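Local coordinates for diguanylate cyclase (Marinobacter aquaeolei VT8, PDB 3IGN), which probably makes the second messenger cyclic di-GMP from two molecules of GTP, with the GGDEF domain described here as its catalytic part, at residues I106-R109 and I110-A113; K159-G162 and R163-V167; G62-V65 and I66-T69; M9-R12 and L13-L16. One frame throughout, in Å; residues are numbered along the deposited sequence.

In the fold
All four contacts are local, each lying within one unbroken run of chain, and they follow one another in series without nesting or crossing. Contact 4 comes first, closing the loop ahead of strand 17-18. Contact 3 follows on helix 59-74 and touches contact 4, with Ile66 packed on Leu13 and Thr14, so that this helix and the N-terminal turn are tied together. Contact 1 lies on helix 100-115, beside bound cyclic di-GMP. Contact 2 turns the chain from helix 144-160 into edge strand 166-168 and meets contact 1 through Arg111 and Asn164. Contacts 2 and 4 lie on opposite sides of the domain centre, about 26 Å apart between centres.

Contact 1: residues I106-R109 and I110-A113; sequences ICER and IREA. With C2E (9,9'-[(2R,3R,3aS,5S,7aR,9R,10R,10aS,12S,14aR)-3,5,10,12-tetrahydroxy-5,12-dioxidooctahydro-2H,7H-difuro[3,2-d:3',2'-j][1,3,7,9,2,8]tetraoxadiphosphacyclododecine-2,9-diyl]bis(2-amino-1,9-dihydro-6H-purin-6-one)), chain C.
Glu108 and Arg111, three residues apart on helix 100-115, run alongside each other and end in a two-pronged salt bridge. The Glu108 chain bends at chi2 (64°), bringing its carboxylate alongside Arg111, which presents its side: NE reaches Glu108 OE1 at 2.9 Å and NH2 reaches OE2 at 2.8 Å. Both bonds are nearly straight and lie in the guanidinium plane, but they meet the carboxylate from above its plane, the two planes being 39° apart. The remaining nitrogen, NH1, pairs with Glu115. Glu112 OE1 stands 3.9 Å from Glu108 OE2, a like-charge approach that Arg111 may partly offset. Backbone bonds of the alpha helix include Ile110 N to Ile106 O at 3.0 Å. Arg109, on another side of the same helix, belongs to the cyclic di-GMP pocket, consistent with the inhibitory product site of GGDEF domains, where it joins the RxxD residues Arg78 and Asp81. A guanine covers one face of its guanidinium, N3 of the ligand lying 3.2 Å from Arg109 CZ. Arg109 NH2 also bonds Asn76 O and O6 of a second ligand molecule. Apolar contact is made by Ile106 and Ile110, which point the same way and touch CD1 to CD1 at 3.8 Å; Ile77 packs against both.

Contact 2: residues K159-G162 and R163-V167; sequences KESG and RNKVV
Arg163 lays the start of its side chain against the last turn of helix 144-160, with CG 3.4 Å from the carbonyl oxygen of Lys159. This is the close-packed half of the contact. Its CG stands beside the backbone N (chi1 -74°), and from there the chain runs extended to NE, placing one face of the guanidinium over Lys159 O; the nearest nitrogen, NH1, is still 4.0 Å from that oxygen. Between the two residues the backbone breaks from the helix at Gly162, whose positive phi of 133° and two bonds back into the last turn make a Schellman motif. The other half lies looser, toward solvent. Here Lys165 folds back across the turn: bends at chi3 and chi4 bring CE to 3.6 Å from Ser161 O and let NZ donate to Ser161 OG over 3.2 Å, one long bond between two surface groups. Glu160 is exposed as well, and its OE2 remains 5.6 Å from Arg163 NH1, too far for a salt bridge. Lys159 NZ forms a salt bridge with Asp46, and Arg163 NE a long, weak ion pair with Asp48. Asn164 ND2 is bonded to Glu115 of helix 100-115. The turn thus completes a beta-alpha-beta unit, passing from helix 144-160 into strand 166-168, which pairs in parallel with strand 130-136 through Met132 and Ile134, while Val167 packs back on Ala154 and Ala158 of the helix.

Contact 3: residues G62-V65 and I66-T69; sequences GDEV and IRHT
Arg67 and Glu64 meet at an oblique angle on the outer side of helix 59-74, joined by a salt bridge that converges on a single oxygen. Arg67 NE and NH2 both donate to Glu64 OE2, each over 2.7 Å and each markedly bent at 131°. NH2 is taken by the anti lone pair of OE2, whereas NE arrives on the syn side, out of the carboxylate plane. One face of the same guanidinium lies over Asp63 CB, 4.1 Å from NH2, and a water accepts from Arg67 NH2 at 2.9 Å while donating to Asp63 OD2, bridging two opposite charges that do not touch directly. Ile66 turns to the buried side. Its CG1, beside the backbone N (chi1 -74°), rests 3.5 Å from Gly62 O; the side chain packs on Ile47 and Phe91. Val65, also buried, packs on Ile47 and Tyr128; its carbonyl oxygen takes two bonds from Thr69, from N at 3.0 Å and from OG1 at 2.7 Å, on opposite faces of the carbonyl plane. Thr69 OG1 is held again by Tyr128 OH. Charged pairs outside and branched aliphatic groups against strands 40-47 and 90-96 are characteristic of an amphipathic helix covering the central sheet of the GGDEF fold.

Contact 4: residues M9-R12 and L13-L16; sequences MTDR and LTGL
Asp11 swings its carboxylate over the start of Thr14, where OD2 is held by two donors of that one residue. Asp11 and Thr14 are the first and last positions of the DxLT motif, the N-terminal turn that precedes the core of GGDEF domains. The hydroxyl Thr14 OG1 gives its proton to Asp11 OD2 over 2.7 Å, on the anti lone pair, and Thr14 N reaches the same oxygen at 3.0 Å from above the carboxylate plane. Asp11 CG lies trans to the backbone N (chi1 171°), a torsion that carries the carboxylate to the backbone N and hydroxyl of Thr14. The other oxygen, OD1, forms a salt bridge with Arg85 of strand 82-85, so the turn and the sheet share one carboxylate. Backbone bonds close the loop: Gly15 N to Asp11 O at 2.8 Å, and Asp11 N to Leu16 O at 2.7 Å, the latter almost straight at 175°. The chain doubles back at Gly15, with its positive phi of 88°. Leu13 and Thr14 face inward, toward helix 59-74; Thr14 packs on Ala70, and its carbonyl oxygen is bonded by Arg74. Thr14 OG1 also accepts from Leu16 N at 3.2 Å, an ST turn, so this hydroxyl both gives and receives. A water donates to Asp11 OD1 at 2.6 Å and accepts from Leu13 N at 3.2 Å.

Contact 1: residues I106-R109 and I110-A113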
loop_
_atom_site.group_PDB
_atom_site.type_symbol
_atom_site.label_atom_id
_atom_site.label_comp_id
_atom_site.label_asym_id
_atom_site.label_seq_id
_atom_site.Cartn_x
_atom_site.Cartn_y
_atom_site.Cartn_z
ATOM N N ILE A 106 9.691 -3.897 -5.782
ATOM C CA ILE A 106 8.822 -2.765 -6.060
ATOM C C ILE A 106 8.551 -2.008 -4.763
ATOM O O ILE A 106 8.526 -0.778 -4.753
ATOM C CB ILE A 106 7.478 -3.228 -6.728
ATOM C CG1 ILE A 106 6.327 -2.277 -6.373
ATOM C CG2 ILE A 106 7.146 -4.642 -6.327
ATOM C CD1 ILE A 106 6.352 -0.951 -7.101
ATOM N N CYS A 107 8.359 -2.734 -3.665
ATOM C CA CYS A 107 8.106 -2.078 -2.391
ATOM C C CYS A 107 9.290 -1.208 -1.966
ATOM O O CYS A 107 9.108 -0.066 -1.552
ATOM C CB CYS A 107 7.773 -3.118 -1.319
ATOM S SG CYS A 107 6.083 -3.792 -1.485
ATOM N N GLU A 108 10.501 -1.740 -2.089
ATOM C CA GLU A 108 11.698 -0.986 -1.730
ATOM C C GLU A 108 11.833 0.256 -2.604
ATOM O O GLU A 108 12.189 1.329 -2.117
ATOM C CB GLU A 108 12.937 -1.866 -1.881
ATOM C CG GLU A 108 14.265 -1.137 -1.703
ATOM C CD GLU A 108 14.457 -0.573 -0.306
ATOM O OE1 GLU A 108 13.614 -0.845 0.582
ATOM O OE2 GLU A 108 15.462 0.141 -0.095
ATOM N N ARG A 109 11.546 0.110 -3.896
ATOM C CA ARG A 109 11.639 1.234 -4.817
ATOM C C ARG A 109 10.679 2.327 -4.362
ATOM O O ARG A 109 11.015 3.506 -4.390
ATOM C CB ARG A 109 11.305 0.791 -6.248
ATOM C CG ARG A 109 11.706 1.804 -7.308
ATOM C CD ARG A 109 11.616 1.225 -8.718
ATOM N NE ARG A 109 10.242 0.906 -9.100
ATOM C CZ ARG A 109 9.805 -0.323 -9.347
ATOM N NH1 ARG A 109 10.630 -1.354 -9.254
ATOM N NH2 ARG A 109 8.536 -0.520 -9.681
ATOM N N ILE A 110 9.485 1.937 -3.925
ATOM C CA ILE A 110 8.521 2.917 -3.443
ATOM C C ILE A 110 8.997 3.497 -2.105
ATOM O O ILE A 110 8.952 4.714 -1.896
ATOM C CB ILE A 110 7.107 2.299 -3.255
ATOM C CG1 ILE A 110 6.423 2.110 -4.614
ATOM C CG2 ILE A 110 6.259 3.213 -2.390
ATOM C CD1 ILE A 110 5.033 1.494 -4.527
ATOM N N ARG A 111 9.455 2.633 -1.201
ATOM C CA ARG A 111 9.940 3.099 0.101
ATOM C C ARG A 111 11.015 4.156 -0.080
ATOM O O ARG A 111 10.971 5.214 0.541
ATOM C CB ARG A 111 10.545 1.953 0.916
ATOM C CG ARG A 111 10.845 2.317 2.378
ATOM C CD ARG A 111 11.853 1.357 2.998
ATOM N NE ARG A 111 13.121 1.400 2.279
ATOM C CZ ARG A 111 13.952 2.437 2.293
ATOM N NH1 ARG A 111 13.657 3.517 3.005
ATOM N NH2 ARG A 111 15.062 2.410 1.569
ATOM N N GLU A 112 11.989 3.859 -0.933
ATOM C CA GLU A 112 13.091 4.780 -1.176
ATOM C C GLU A 112 12.621 6.077 -1.819
ATOM O O GLU A 112 13.090 7.158 -1.461
ATOM C CB GLU A 112 14.146 4.113 -2.058
ATOM C CG GLU A 112 15.523 4.749 -1.950
ATOM C CD GLU A 112 16.581 3.980 -2.726
ATOM O OE1 GLU A 112 16.487 2.735 -2.780
ATOM O OE2 GLU A 112 17.510 4.618 -3.267
ATOM N N ALA A 113 11.694 5.975 -2.766
ATOM C CA ALA A 113 11.183 7.161 -3.442
ATOM C C ALA A 113 10.489 8.073 -2.438
ATOM O O ALA A 113 10.556 9.297 -2.541
ATOM C CB ALA A 113 10.217 6.761 -4.548
HETATM P P1 C2E C . 3.971 -0.163 -17.095
HETATM O O2P C2E C . 4.353 -1.694 -16.773
HETATM O O1P C2E C . 2.562 0.099 -16.781
HETATM O "O5'" C2E C . 4.865 0.857 -16.261
HETATM C "C5'" C2E C . 5.312 0.618 -14.983
HETATM C "C4'" C2E C . 6.088 1.820 -14.437
HETATM O "O4'" C2E C . 6.504 1.411 -13.132
HETATM C "C3'" C2E C . 7.351 2.101 -15.283
HETATM O "O3'" C2E C . 7.491 3.390 -15.891
HETATM C "C2'" C2E C . 8.525 1.724 -14.391
HETATM O "O2'" C2E C . 9.490 2.769 -14.253
HETATM C "C1'" C2E C . 7.943 1.224 -13.075
HETATM N N9 C2E C . 8.296 -0.205 -13.131
HETATM C C8 C2E C . 7.476 -1.248 -13.488
HETATM N N7 C2E C . 8.101 -2.365 -13.456
HETATM C C5 C2E C . 9.366 -2.138 -13.079
HETATM C C6 C2E C . 10.492 -2.972 -12.877
HETATM O O6 C2E C . 10.412 -4.169 -13.063
HETATM N N1 C2E C . 11.671 -2.397 -12.481
HETATM C C2 C2E C . 11.763 -1.035 -12.277
HETATM N N2 C2E C . 12.959 -0.493 -11.878
HETATM N N3 C2E C . 10.712 -0.240 -12.466
HETATM C C4 C2E C . 9.514 -0.750 -12.857
HETATM P P11 C2E C . 8.189 3.235 -17.329
HETATM O O21 C2E C . 9.615 2.495 -17.250
HETATM O O11 C2E C . 8.365 4.563 -17.966
HETATM O O5A C2E C . 7.170 2.356 -18.152
HETATM C C5A C2E C . 7.458 1.861 -19.390
HETATM C C4A C2E C . 6.281 1.083 -19.939
HETATM O O4A C2E C . 6.767 0.458 -21.123
HETATM C C3A C2E C . 5.727 0.017 -18.970
HETATM O O3A C2E C . 4.347 0.153 -18.639
HETATM C C2A C2E C . 6.048 -1.295 -19.630
HETATM O O2A C2E C . 4.860 -2.053 -19.850
HETATM C C1A C2E C . 6.789 -0.989 -20.923
HETATM N N91 C2E C . 8.145 -1.490 -20.563
HETATM C C81 C2E C . 9.276 -0.752 -20.288
HETATM N N71 C2E C . 10.271 -1.529 -19.996
HETATM C C51 C2E C . 9.869 -2.808 -20.057
HETATM C C61 C2E C . 10.507 -4.057 -19.846
HETATM O O61 C2E C . 11.682 -4.102 -19.523
HETATM N N11 C2E C . 9.774 -5.205 -20.003
HETATM C C21 C2E C . 8.446 -5.147 -20.362
HETATM N N21 C2E C . 7.742 -6.308 -20.519
HETATM N N31 C2E C . 7.839 -3.982 -20.563
HETATM C C41 C2E C . 8.507 -2.811 -20.431
#

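Contact 2: residues K159-G162 and R163-V167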
loop_
_atom_site.group_PDB
_atom_site.type_symbol
_atom_site.label_atom_id
_atom_site.label_comp_id
_atom_site.label_asym_id
_atom_site.label_seq_id
_atom_site.Cartn_x
_atom_site.Cartn_y
_atom_site.Cartn_z
ATOM N N LYS A 159 6.238 -1.818 11.317
ATOM C CA LYS A 159 6.062 -0.633 12.154
ATOM C C LYS A 159 6.717 -0.800 13.515
ATOM O O LYS A 159 7.398 0.102 14.000
ATOM C CB LYS A 159 4.575 -0.338 12.355
ATOM C CG LYS A 159 3.826 -0.090 11.054
ATOM C CD LYS A 159 2.511 0.658 11.254
ATOM C CE LYS A 159 1.333 -0.270 11.464
ATOM N NZ LYS A 159 0.070 0.425 11.068
ATOM N N GLU A 160 6.494 -1.962 14.118
ATOM C CA GLU A 160 7.031 -2.272 15.433
ATOM C C GLU A 160 8.524 -2.536 15.397
ATOM O O GLU A 160 9.214 -2.342 16.394
ATOM C CB GLU A 160 6.298 -3.486 16.011
ATOM C CG GLU A 160 4.920 -3.165 16.550
ATOM C CD GLU A 160 4.984 -2.244 17.758
ATOM O OE1 GLU A 160 5.457 -2.683 18.826
ATOM O OE2 GLU A 160 4.579 -1.077 17.634
ATOM N N SER A 161 9.013 -2.944 14.231
ATOM C CA SER A 161 10.417 -3.283 14.031
ATOM C C SER A 161 11.341 -2.118 13.668
ATOM O O SER A 161 12.523 -2.330 13.400
ATOM C CB SER A 161 10.526 -4.354 12.945
ATOM O OG SER A 161 11.799 -4.963 12.962
ATOM N N GLY A 162 10.814 -0.901 13.647
ATOM C CA GLY A 162 11.653 0.241 13.328
ATOM C C GLY A 162 11.094 1.218 12.309
ATOM O O GLY A 162 11.582 2.341 12.206
ATOM N N ARG A 163 10.076 0.800 11.561
ATOM C CA ARG A 163 9.457 1.646 10.538
ATOM C C ARG A 163 10.391 1.906 9.356
ATOM O O ARG A 163 11.531 1.449 9.350
ATOM C CB ARG A 163 8.993 2.970 11.152
ATOM C CG ARG A 163 7.748 2.824 12.020
ATOM C CD ARG A 163 7.395 4.120 12.726
ATOM N NE ARG A 163 5.988 4.157 13.121
ATOM C CZ ARG A 163 5.536 3.965 14.356
ATOM N NH1 ARG A 163 6.378 3.720 15.354
ATOM N NH2 ARG A 163 4.231 4.015 14.591
ATOM N N ASN A 164 9.904 2.641 8.357
ATOM C CA ASN A 164 10.682 2.936 7.148
ATOM C C ASN A 164 11.343 1.660 6.654
ATOM O O ASN A 164 12.547 1.614 6.381
ATOM C CB ASN A 164 11.739 4.013 7.422
ATOM C CG ASN A 164 12.465 4.444 6.163
ATOM O OD1 ASN A 164 11.911 4.380 5.062
ATOM N ND2 ASN A 164 13.706 4.903 6.318
ATOM N N LYS A 165 10.527 0.622 6.519
ATOM C CA LYS A 165 11.019 -0.681 6.108
ATOM C C LYS A 165 9.929 -1.543 5.498
ATOM O O LYS A 165 8.739 -1.255 5.628
ATOM C CB LYS A 165 11.581 -1.411 7.321
ATOM C CG LYS A 165 10.623 -1.347 8.519
ATOM C CD LYS A 165 10.956 -2.368 9.587
ATOM C CE LYS A 165 12.440 -2.477 9.805
ATOM N NZ LYS A 165 12.787 -3.892 10.095
ATOM N N VAL A 166 10.366 -2.619 4.851
ATOM C CA VAL A 166 9.473 -3.574 4.210
ATOM C C VAL A 166 9.629 -4.909 4.919
ATOM O O VAL A 166 10.751 -5.383 5.107
ATOM C CB VAL A 166 9.861 -3.828 2.740
ATOM C CG1 VAL A 166 8.789 -4.669 2.055
ATOM C CG2 VAL A 166 10.090 -2.542 2.028
ATOM N N VAL A 167 8.513 -5.523 5.297
ATOM C CA VAL A 167 8.569 -6.822 5.952
ATOM C C VAL A 167 7.751 -7.820 5.153
ATOM O O VAL A 167 6.635 -7.521 4.742
ATOM C CB VAL A 167 8.009 -6.775 7.395
ATOM C CG1 VAL A 167 7.767 -8.204 7.902
ATOM C CG2 VAL A 167 9.001 -6.071 8.312
#

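Contact 3: residues G62-V65 and I66-T69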
loop_
_atom_site.group_PDB
_atom_site.type_symbol
_atom_site.label_atom_id
_atom_site.label_comp_id
_atom_site.label_asym_id
_atom_site.label_seq_id
_atom_site.Cartn_x
_atom_site.Cartn_y
_atom_site.Cartn_z
ATOM N N GLY A 62 -1.146 17.118 5.721
ATOM C CA GLY A 62 -1.361 15.683 5.734
ATOM C C GLY A 62 -1.935 15.171 4.428
ATOM O O GLY A 62 -1.532 14.121 3.938
ATOM N N ASP A 63 -2.886 15.909 3.863
ATOM C CA ASP A 63 -3.492 15.509 2.600
ATOM C C ASP A 63 -2.447 15.511 1.492
ATOM O O ASP A 63 -2.442 14.631 0.633
ATOM C CB ASP A 63 -4.639 16.452 2.238
ATOM C CG ASP A 63 -5.860 16.229 3.099
ATOM O OD1 ASP A 63 -5.761 15.456 4.075
ATOM O OD2 ASP A 63 -6.915 16.829 2.803
ATOM N N GLU A 64 -1.563 16.501 1.512
ATOM C CA GLU A 64 -0.515 16.579 0.506
ATOM C C GLU A 64 0.407 15.379 0.624
ATOM O O GLU A 64 0.901 14.865 -0.376
ATOM C CB GLU A 64 0.287 17.876 0.651
ATOM C CG GLU A 64 -0.310 19.020 -0.134
ATOM C CD GLU A 64 -0.461 18.672 -1.602
ATOM O OE1 GLU A 64 0.571 18.594 -2.305
ATOM O OE2 GLU A 64 -1.610 18.462 -2.050
ATOM N N VAL A 65 0.636 14.931 1.853
ATOM C CA VAL A 65 1.492 13.777 2.085
ATOM C C VAL A 65 0.803 12.537 1.518
ATOM O O VAL A 65 1.448 11.686 0.912
ATOM C CB VAL A 65 1.770 13.584 3.594
ATOM C CG1 VAL A 65 2.552 12.300 3.823
ATOM C CG2 VAL A 65 2.562 14.767 4.125
ATOM N N ILE A 66 -0.510 12.449 1.708
ATOM C CA ILE A 66 -1.277 11.323 1.194
ATOM C C ILE A 66 -1.270 11.341 -0.328
ATOM O O ILE A 66 -1.032 10.318 -0.967
ATOM C CB ILE A 66 -2.743 11.363 1.685
ATOM C CG1 ILE A 66 -2.807 10.956 3.157
ATOM C CG2 ILE A 66 -3.601 10.435 0.848
ATOM C CD1 ILE A 66 -4.165 11.174 3.796
ATOM N N ARG A 67 -1.528 12.508 -0.911
ATOM C CA ARG A 67 -1.551 12.624 -2.363
ATOM C C ARG A 67 -0.195 12.300 -2.973
ATOM O O ARG A 67 -0.118 11.656 -4.018
ATOM C CB ARG A 67 -1.983 14.030 -2.789
ATOM C CG ARG A 67 -3.483 14.191 -2.928
ATOM C CD ARG A 67 -3.843 15.539 -3.537
ATOM N NE ARG A 67 -3.566 16.641 -2.624
ATOM C CZ ARG A 67 -4.499 17.445 -2.125
ATOM N NH1 ARG A 67 -5.773 17.272 -2.456
ATOM N NH2 ARG A 67 -4.163 18.416 -1.290
ATOM N N HIS A 68 0.875 12.747 -2.327
ATOM C CA HIS A 68 2.210 12.476 -2.841
ATOM C C HIS A 68 2.497 10.981 -2.783
ATOM O O HIS A 68 3.097 10.421 -3.699
ATOM C CB HIS A 68 3.269 13.224 -2.034
ATOM C CG HIS A 68 4.661 13.028 -2.552
ATOM N ND1 HIS A 68 5.059 13.466 -3.796
ATOM C CD2 HIS A 68 5.739 12.417 -2.005
ATOM C CE1 HIS A 68 6.323 13.133 -3.995
ATOM N NE2 HIS A 68 6.759 12.495 -2.922
ATOM N N THR A 69 2.078 10.345 -1.692
ATOM C CA THR A 69 2.286 8.913 -1.519
ATOM C C THR A 69 1.581 8.153 -2.643
ATOM O O THR A 69 2.140 7.220 -3.228
ATOM C CB THR A 69 1.734 8.435 -0.163
ATOM O OG1 THR A 69 2.387 9.150 0.894
ATOM C CG2 THR A 69 1.986 6.941 0.020
HETATM O O HOH W 1 -6.500 18.903 0.372
#

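Contact 4: residues M9-R12 and L13-L16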
loop_
_atom_site.group_PDB
_atom_site.type_symbol
_atom_site.label_atom_id
_atom_site.label_comp_id
_atom_site.label_asym_id
_atom_site.label_seq_id
_atom_site.Cartn_x
_atom_site.Cartn_y
_atom_site.Cartn_z
HETATM N N MSE A 9 -15.886 3.948 -8.434
HETATM C CA MSE A 9 -14.746 3.093 -8.116
HETATM C C MSE A 9 -13.503 3.735 -7.514
HETATM O O MSE A 9 -12.645 3.031 -6.983
HETATM C CB MSE A 9 -14.309 2.356 -9.382
HETATM C CG MSE A 9 -15.422 1.658 -10.134
HETATM SE SE MSE A 9 -14.748 0.852 -11.754
HETATM C CE MSE A 9 -15.787 1.858 -13.038
ATOM N N THR A 10 -13.393 5.054 -7.578
ATOM C CA THR A 10 -12.183 5.700 -7.090
ATOM C C THR A 10 -12.247 6.622 -5.876
ATOM O O THR A 10 -13.293 7.172 -5.545
ATOM C CB THR A 10 -11.516 6.455 -8.254
ATOM O OG1 THR A 10 -10.633 7.457 -7.742
ATOM C CG2 THR A 10 -12.569 7.096 -9.139
ATOM N N ASP A 11 -11.101 6.762 -5.213
ATOM C CA ASP A 11 -10.963 7.633 -4.052
ATOM C C ASP A 11 -10.702 9.033 -4.600
ATOM O O ASP A 11 -9.820 9.223 -5.435
ATOM C CB ASP A 11 -9.784 7.187 -3.180
ATOM C CG ASP A 11 -9.460 8.182 -2.082
ATOM O OD1 ASP A 11 -10.344 8.455 -1.247
ATOM O OD2 ASP A 11 -8.320 8.689 -2.054
ATOM N N ARG A 12 -11.471 10.008 -4.128
ATOM C CA ARG A 12 -11.336 11.386 -4.589
ATOM C C ARG A 12 -9.954 12.014 -4.416
ATOM O O ARG A 12 -9.346 12.465 -5.386
ATOM C CB ARG A 12 -12.370 12.272 -3.895
ATOM C CG ARG A 12 -13.816 11.947 -4.225
ATOM C CD ARG A 12 -14.740 12.904 -3.483
ATOM N NE ARG A 12 -14.524 12.840 -2.039
ATOM C CZ ARG A 12 -15.222 12.077 -1.205
ATOM N NH1 ARG A 12 -16.200 11.307 -1.665
ATOM N NH2 ARG A 12 -14.936 12.074 0.090
ATOM N N LEU A 13 -9.466 12.048 -3.180
ATOM C CA LEU A 13 -8.173 12.651 -2.861
ATOM C C LEU A 13 -6.951 12.107 -3.592
ATOM O O LEU A 13 -6.096 12.876 -4.032
ATOM C CB LEU A 13 -7.916 12.562 -1.349
ATOM C CG LEU A 13 -6.533 13.006 -0.851
ATOM C CD1 LEU A 13 -6.348 14.499 -1.094
ATOM C CD2 LEU A 13 -6.394 12.694 0.633
ATOM N N THR A 14 -6.868 10.787 -3.722
ATOM C CA THR A 14 -5.715 10.159 -4.355
ATOM C C THR A 14 -5.882 9.711 -5.805
ATOM O O THR A 14 -4.902 9.619 -6.539
ATOM C CB THR A 14 -5.268 8.936 -3.549
ATOM O OG1 THR A 14 -6.288 7.930 -3.611
ATOM C CG2 THR A 14 -5.029 9.317 -2.095
ATOM N N GLY A 15 -7.111 9.426 -6.216
ATOM C CA GLY A 15 -7.333 8.974 -7.580
ATOM C C GLY A 15 -7.191 7.465 -7.708
ATOM O O GLY A 15 -7.465 6.888 -8.764
ATOM N N LEU A 16 -6.758 6.825 -6.626
ATOM C CA LEU A 16 -6.584 5.375 -6.605
ATOM C C LEU A 16 -7.945 4.719 -6.438
ATOM O O LEU A 16 -8.946 5.403 -6.215
ATOM C CB LEU A 16 -5.693 4.972 -5.428
ATOM C CG LEU A 16 -4.314 5.617 -5.324
ATOM C CD1 LEU A 16 -3.643 5.169 -4.035
ATOM C CD2 LEU A 16 -3.473 5.237 -6.534
HETATM O O HOH W 2 -10.808 10.930 -0.502
#